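Local atomic coordinates of DegV family protein (Streptococcus agalactiae, PDB entry 3LUP), a protein that binds a long-chain fatty acid, elaidic acid in this crystal, and may take part in lipid transport or fatty acid metabolism. Residues E159-L170 and T270-I281. Residues are numbered along the deposited sequence; the frame is centred on the assembly and turned at random.
Sequences EGFIVVNDLNHL and THLGEGAVAFGI. With ELA (Elaidic acid), chain B.
Phe161 and Phe279 form a hydrogen-bonded pair between the antiparallel strands 159-163 and 277-281. Their side chains lie side by side on the sheet face that helix 210-224 covers. The ring planes are nearly parallel, at 10°, but offset so far, with centroids 5.1 Å apart, that little of one ring lies over the other. Instead, CB of Phe161 sits over one face of the Phe279 ring. Phe279 reaches this place with CG between its backbone N and carbonyl carbon (chi1 72°). Ile281 runs alongside the CB and CG of Glu159 on the same face.

The other face is turned to the lipid. Ile162 CG2 lies 3.9 Å from Leu272 CD2 and 4.0 Å from Ala278 CB. Leu272 CD1 touches C12 of elaidic acid at 3.5 Å. Gly160 and Gly280 pair with no side chain on this face, and C18 of the lipid packs against their CA atoms.

Beyond the strands, the His169 ring lies flat on Gly273, whose CA is 3.3 Å from the ring centroid, a CH-pi contact. In the ring plane, ND1 donates to Thr270 O at 3.0 Å, which fixes the ring's rotation. One water links Leu272 O to Asn165 N; a second links it to Asp166 O and Leu170 N. The His271 ring lays one face against C8 of the lipid, while its NE2 is hydrogen-bonded to Thr64 OG1.

The strands are the central pair of the mixed sheet in this DegV-family fold; with the end of helix 266-272 they line part of the fatty acid pocket.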
loop_
_atom_site.group_PDB
_atom_site.type_symbol
_atom_site.label_atom_id
_atom_site.label_comp_id
_atom_site.label_asym_id
_atom_site.label_seq_id
_atom_site.Cartn_x
_atom_site.Cartn_y
_atom_site.Cartn_z
ATOM N N GLU A 159 -2.410 1.303 -10.018
ATOM C CA GLU A 159 -2.675 -0.105 -10.237
ATOM C C GLU A 159 -1.730 -0.877 -9.349
ATOM O O GLU A 159 -0.604 -0.431 -9.112
ATOM C CB GLU A 159 -2.384 -0.490 -11.692
ATOM C CG GLU A 159 -3.226 0.247 -12.756
ATOM C CD GLU A 159 -4.726 -0.125 -12.750
ATOM O OE1 GLU A 159 -5.098 -1.276 -12.370
ATOM O OE2 GLU A 159 -5.531 0.749 -13.143
ATOM N N GLY A 160 -2.168 -2.038 -8.878
ATOM C CA GLY A 160 -1.337 -2.893 -8.050
ATOM C C GLY A 160 -1.589 -4.342 -8.396
ATOM O O GLY A 160 -2.683 -4.851 -8.168
ATOM N N PHE A 161 -0.579 -4.999 -8.959
ATOM C CA PHE A 161 -0.671 -6.398 -9.364
ATOM C C PHE A 161 0.300 -7.260 -8.558
ATOM O O PHE A 161 1.391 -6.818 -8.239
ATOM C CB PHE A 161 -0.406 -6.515 -10.863
ATOM C CG PHE A 161 -1.571 -6.069 -11.722
ATOM C CD1 PHE A 161 -2.334 -7.010 -12.432
ATOM C CD2 PHE A 161 -1.920 -4.726 -11.812
ATOM C CE1 PHE A 161 -3.423 -6.619 -13.215
ATOM C CE2 PHE A 161 -3.010 -4.323 -12.609
ATOM C CZ PHE A 161 -3.764 -5.278 -13.308
ATOM N N ILE A 162 -0.105 -8.485 -8.237
ATOM C CA ILE A 162 0.633 -9.338 -7.303
ATOM C C ILE A 162 0.665 -10.781 -7.759
ATOM O O ILE A 162 -0.304 -11.294 -8.301
ATOM C CB ILE A 162 -0.015 -9.361 -5.878
ATOM C CG1 ILE A 162 -0.647 -8.008 -5.506
ATOM C CG2 ILE A 162 0.995 -9.841 -4.819
ATOM C CD1 ILE A 162 -1.854 -8.150 -4.572
ATOM N N VAL A 163 1.784 -11.440 -7.518
ATOM C CA VAL A 163 1.862 -12.877 -7.679
ATOM C C VAL A 163 2.489 -13.406 -6.414
ATOM O O VAL A 163 3.600 -13.014 -6.056
ATOM C CB VAL A 163 2.688 -13.301 -8.905
ATOM C CG1 VAL A 163 2.993 -14.812 -8.859
ATOM C CG2 VAL A 163 1.957 -12.920 -10.180
ATOM N N VAL A 164 1.761 -14.271 -5.724
ATOM C CA VAL A 164 2.211 -14.736 -4.428
ATOM C C VAL A 164 2.836 -16.124 -4.532
ATOM O O VAL A 164 2.636 -16.849 -5.523
ATOM C CB VAL A 164 1.090 -14.662 -3.342
ATOM C CG1 VAL A 164 0.557 -13.252 -3.237
ATOM C CG2 VAL A 164 -0.033 -15.654 -3.621
ATOM N N ASN A 165 3.604 -16.486 -3.516
ATOM C CA ASN A 165 4.181 -17.797 -3.506
ATOM C C ASN A 165 3.179 -18.835 -3.004
ATOM O O ASN A 165 3.006 -19.899 -3.611
ATOM C CB ASN A 165 5.468 -17.818 -2.713
ATOM C CG ASN A 165 6.275 -19.031 -3.008
ATOM O OD1 ASN A 165 6.716 -19.732 -2.096
ATOM N ND2 ASN A 165 6.455 -19.325 -4.300
ATOM N N ASP A 166 2.504 -18.517 -1.905
ATOM C CA ASP A 166 1.448 -19.383 -1.403
ATOM C C ASP A 166 0.255 -18.578 -0.900
ATOM O O ASP A 166 0.399 -17.563 -0.206
ATOM C CB ASP A 166 1.977 -20.367 -0.343
ATOM C CG ASP A 166 2.018 -19.771 1.060
ATOM O OD1 ASP A 166 2.559 -18.645 1.200
ATOM O OD2 ASP A 166 1.511 -20.438 2.005
ATOM N N LEU A 167 -0.922 -19.065 -1.259
ATOM C CA LEU A 167 -2.145 -18.296 -1.127
ATOM C C LEU A 167 -2.813 -18.331 0.251
ATOM O O LEU A 167 -3.771 -17.600 0.483
ATOM C CB LEU A 167 -3.139 -18.759 -2.188
ATOM C CG LEU A 167 -2.853 -18.400 -3.643
ATOM C CD1 LEU A 167 -3.202 -19.580 -4.540
ATOM C CD2 LEU A 167 -3.631 -17.159 -4.035
ATOM N N ASN A 168 -2.325 -19.171 1.155
ATOM C CA ASN A 168 -2.927 -19.294 2.480
ATOM C C ASN A 168 -3.052 -17.963 3.195
ATOM O O ASN A 168 -4.111 -17.644 3.733
ATOM C CB ASN A 168 -2.127 -20.271 3.331
ATOM C CG ASN A 168 -1.887 -21.564 2.614
ATOM O OD1 ASN A 168 -2.805 -22.391 2.486
ATOM N ND2 ASN A 168 -0.663 -21.739 2.085
ATOM N N HIS A 169 -1.968 -17.191 3.181
ATOM C CA HIS A 169 -1.959 -15.867 3.775
ATOM C C HIS A 169 -3.105 -15.017 3.258
ATOM O O HIS A 169 -3.887 -14.487 4.045
ATOM C CB HIS A 169 -0.635 -15.182 3.513
ATOM C CG HIS A 169 0.520 -15.842 4.188
ATOM N ND1 HIS A 169 1.140 -15.304 5.297
ATOM C CD2 HIS A 169 1.174 -16.995 3.909
ATOM C CE1 HIS A 169 2.127 -16.095 5.674
ATOM N NE2 HIS A 169 2.172 -17.127 4.847
ATOM N N LEU A 170 -3.217 -14.912 1.937
ATOM C CA LEU A 170 -4.287 -14.130 1.337
ATOM C C LEU A 170 -5.698 -14.647 1.592
ATOM O O LEU A 170 -6.615 -13.849 1.794
ATOM C CB LEU A 170 -4.056 -13.933 -0.150
ATOM C CG LEU A 170 -3.292 -12.652 -0.500
ATOM C CD1 LEU A 170 -3.123 -12.542 -1.996
ATOM C CD2 LEU A 170 -3.994 -11.413 0.051
ATOM N N THR A 270 2.646 -10.403 6.230
ATOM C CA THR A 270 1.574 -11.122 6.927
ATOM C C THR A 270 0.429 -11.594 6.013
ATOM O O THR A 270 -0.051 -12.713 6.154
ATOM C CB THR A 270 0.993 -10.279 8.112
ATOM O OG1 THR A 270 2.005 -10.080 9.109
ATOM C CG2 THR A 270 -0.197 -10.978 8.764
ATOM N N HIS A 271 -0.010 -10.749 5.086
ATOM C CA HIS A 271 -1.173 -11.085 4.258
ATOM C C HIS A 271 -0.805 -11.717 2.917
ATOM O O HIS A 271 -1.605 -12.436 2.309
ATOM C CB HIS A 271 -2.065 -9.854 4.079
ATOM C CG HIS A 271 -2.655 -9.374 5.368
ATOM N ND1 HIS A 271 -3.840 -9.864 5.872
ATOM C CD2 HIS A 271 -2.185 -8.500 6.290
ATOM C CE1 HIS A 271 -4.094 -9.283 7.033
ATOM N NE2 HIS A 271 -3.107 -8.447 7.306
ATOM N N LEU A 272 0.417 -11.461 2.472
ATOM C CA LEU A 272 0.865 -11.955 1.195
ATOM C C LEU A 272 1.664 -13.254 1.339
ATOM O O LEU A 272 1.675 -14.090 0.428
ATOM C CB LEU A 272 1.688 -10.873 0.495
ATOM C CG LEU A 272 1.085 -10.133 -0.700
ATOM C CD1 LEU A 272 -0.316 -9.589 -0.427
ATOM C CD2 LEU A 272 2.038 -9.036 -1.167
ATOM N N GLY A 273 2.310 -13.419 2.491
ATOM C CA GLY A 273 3.241 -14.508 2.702
ATOM C C GLY A 273 4.617 -14.073 2.251
ATOM O O GLY A 273 4.763 -13.006 1.630
ATOM N N GLU A 274 5.626 -14.884 2.583
ATOM C CA GLU A 274 6.969 -14.706 2.058
ATOM C C GLU A 274 7.000 -15.243 0.627
ATOM O O GLU A 274 6.159 -16.074 0.253
ATOM C CB GLU A 274 8.003 -15.429 2.934
ATOM C CG GLU A 274 9.445 -15.279 2.463
ATOM C CD GLU A 274 10.461 -15.652 3.525
ATOM O OE1 GLU A 274 10.034 -16.091 4.609
ATOM O OE2 GLU A 274 11.688 -15.512 3.285
ATOM N N GLY A 275 7.972 -14.770 -0.156
ATOM C CA GLY A 275 8.102 -15.128 -1.560
ATOM C C GLY A 275 7.173 -14.382 -2.516
ATOM O O GLY A 275 7.144 -14.710 -3.709
ATOM N N ALA A 276 6.404 -13.399 -2.022
ATOM C CA ALA A 276 5.500 -12.631 -2.888
ATOM C C ALA A 276 6.248 -11.604 -3.745
ATOM O O ALA A 276 7.295 -11.097 -3.330
ATOM C CB ALA A 276 4.450 -11.954 -2.079
ATOM N N VAL A 277 5.720 -11.326 -4.944
ATOM C CA VAL A 277 6.214 -10.246 -5.825
ATOM C C VAL A 277 5.017 -9.489 -6.401
ATOM O O VAL A 277 3.962 -10.077 -6.674
ATOM C CB VAL A 277 7.171 -10.767 -6.959
ATOM C CG1 VAL A 277 6.390 -11.348 -8.113
ATOM C CG2 VAL A 277 8.079 -9.660 -7.474
ATOM N N ALA A 278 5.175 -8.177 -6.555
ATOM C CA ALA A 278 4.086 -7.302 -6.989
ATOM C C ALA A 278 4.649 -6.145 -7.774
ATOM O O ALA A 278 5.851 -5.890 -7.739
ATOM C CB ALA A 278 3.327 -6.774 -5.800
ATOM N N PHE A 279 3.788 -5.437 -8.490
ATOM C CA PHE A 279 4.157 -4.101 -8.919
ATOM C C PHE A 279 3.056 -3.116 -8.537
ATOM O O PHE A 279 1.902 -3.505 -8.324
ATOM C CB PHE A 279 4.516 -4.028 -10.419
ATOM C CG PHE A 279 3.335 -4.151 -11.348
ATOM C CD1 PHE A 279 3.068 -5.356 -11.992
ATOM C CD2 PHE A 279 2.517 -3.068 -11.595
ATOM C CE1 PHE A 279 1.987 -5.489 -12.862
ATOM C CE2 PHE A 279 1.434 -3.179 -12.457
ATOM C CZ PHE A 279 1.164 -4.398 -13.097
ATOM N N GLY A 280 3.429 -1.843 -8.436
ATOM C CA GLY A 280 2.461 -0.771 -8.293
ATOM C C GLY A 280 2.892 0.379 -9.174
ATOM O O GLY A 280 4.097 0.682 -9.245
ATOM N N ILE A 281 1.919 0.994 -9.858
ATOM C CA ILE A 281 2.159 2.199 -10.649
ATOM C C ILE A 281 1.373 3.394 -10.099
ATOM O O ILE A 281 0.280 3.238 -9.535
ATOM C CB ILE A 281 1.863 2.006 -12.171
ATOM C CG1 ILE A 281 0.352 1.952 -12.443
ATOM C CG2 ILE A 281 2.664 0.801 -12.757
ATOM C CD1 ILE A 281 -0.034 1.838 -13.904
HETATM C CA ELA B . -7.065 -4.860 9.596
HETATM C C ELA B . -7.797 -5.803 10.557
HETATM O O ELA B . -7.483 -7.021 10.700
HETATM C C3 ELA B . -5.593 -4.646 9.939
HETATM C C4 ELA B . -5.006 -3.480 9.151
HETATM C C5 ELA B . -3.773 -3.884 8.318
HETATM C C6 ELA B . -4.178 -4.468 6.957
HETATM C C7 ELA B . -3.114 -5.239 6.185
HETATM C C8 ELA B . -3.712 -5.800 4.890
HETATM C C9 ELA B . -2.703 -5.782 3.750
HETATM C C10 ELA B . -2.942 -6.506 2.478
HETATM C C11 ELA B . -1.762 -6.935 1.629
HETATM C C12 ELA B . -1.924 -6.559 0.162
HETATM C C13 ELA B . -0.966 -5.470 -0.291
HETATM C C14 ELA B . -0.572 -5.589 -1.756
HETATM C C15 ELA B . 0.469 -4.516 -2.109
HETATM C C16 ELA B . 0.692 -4.339 -3.613
HETATM C C17 ELA B . 0.300 -2.938 -4.067
HETATM C C18 ELA B . 1.231 -2.391 -5.142
HETATM O OXT ELA B . -8.764 -5.356 11.217
HETATM O O HOH W 1 3.595 -15.629 -0.656
HETATM O O HOH W 2 -1.066 -15.171 0.181
HETATM O O HOH W 3 -4.946 -11.829 4.081
#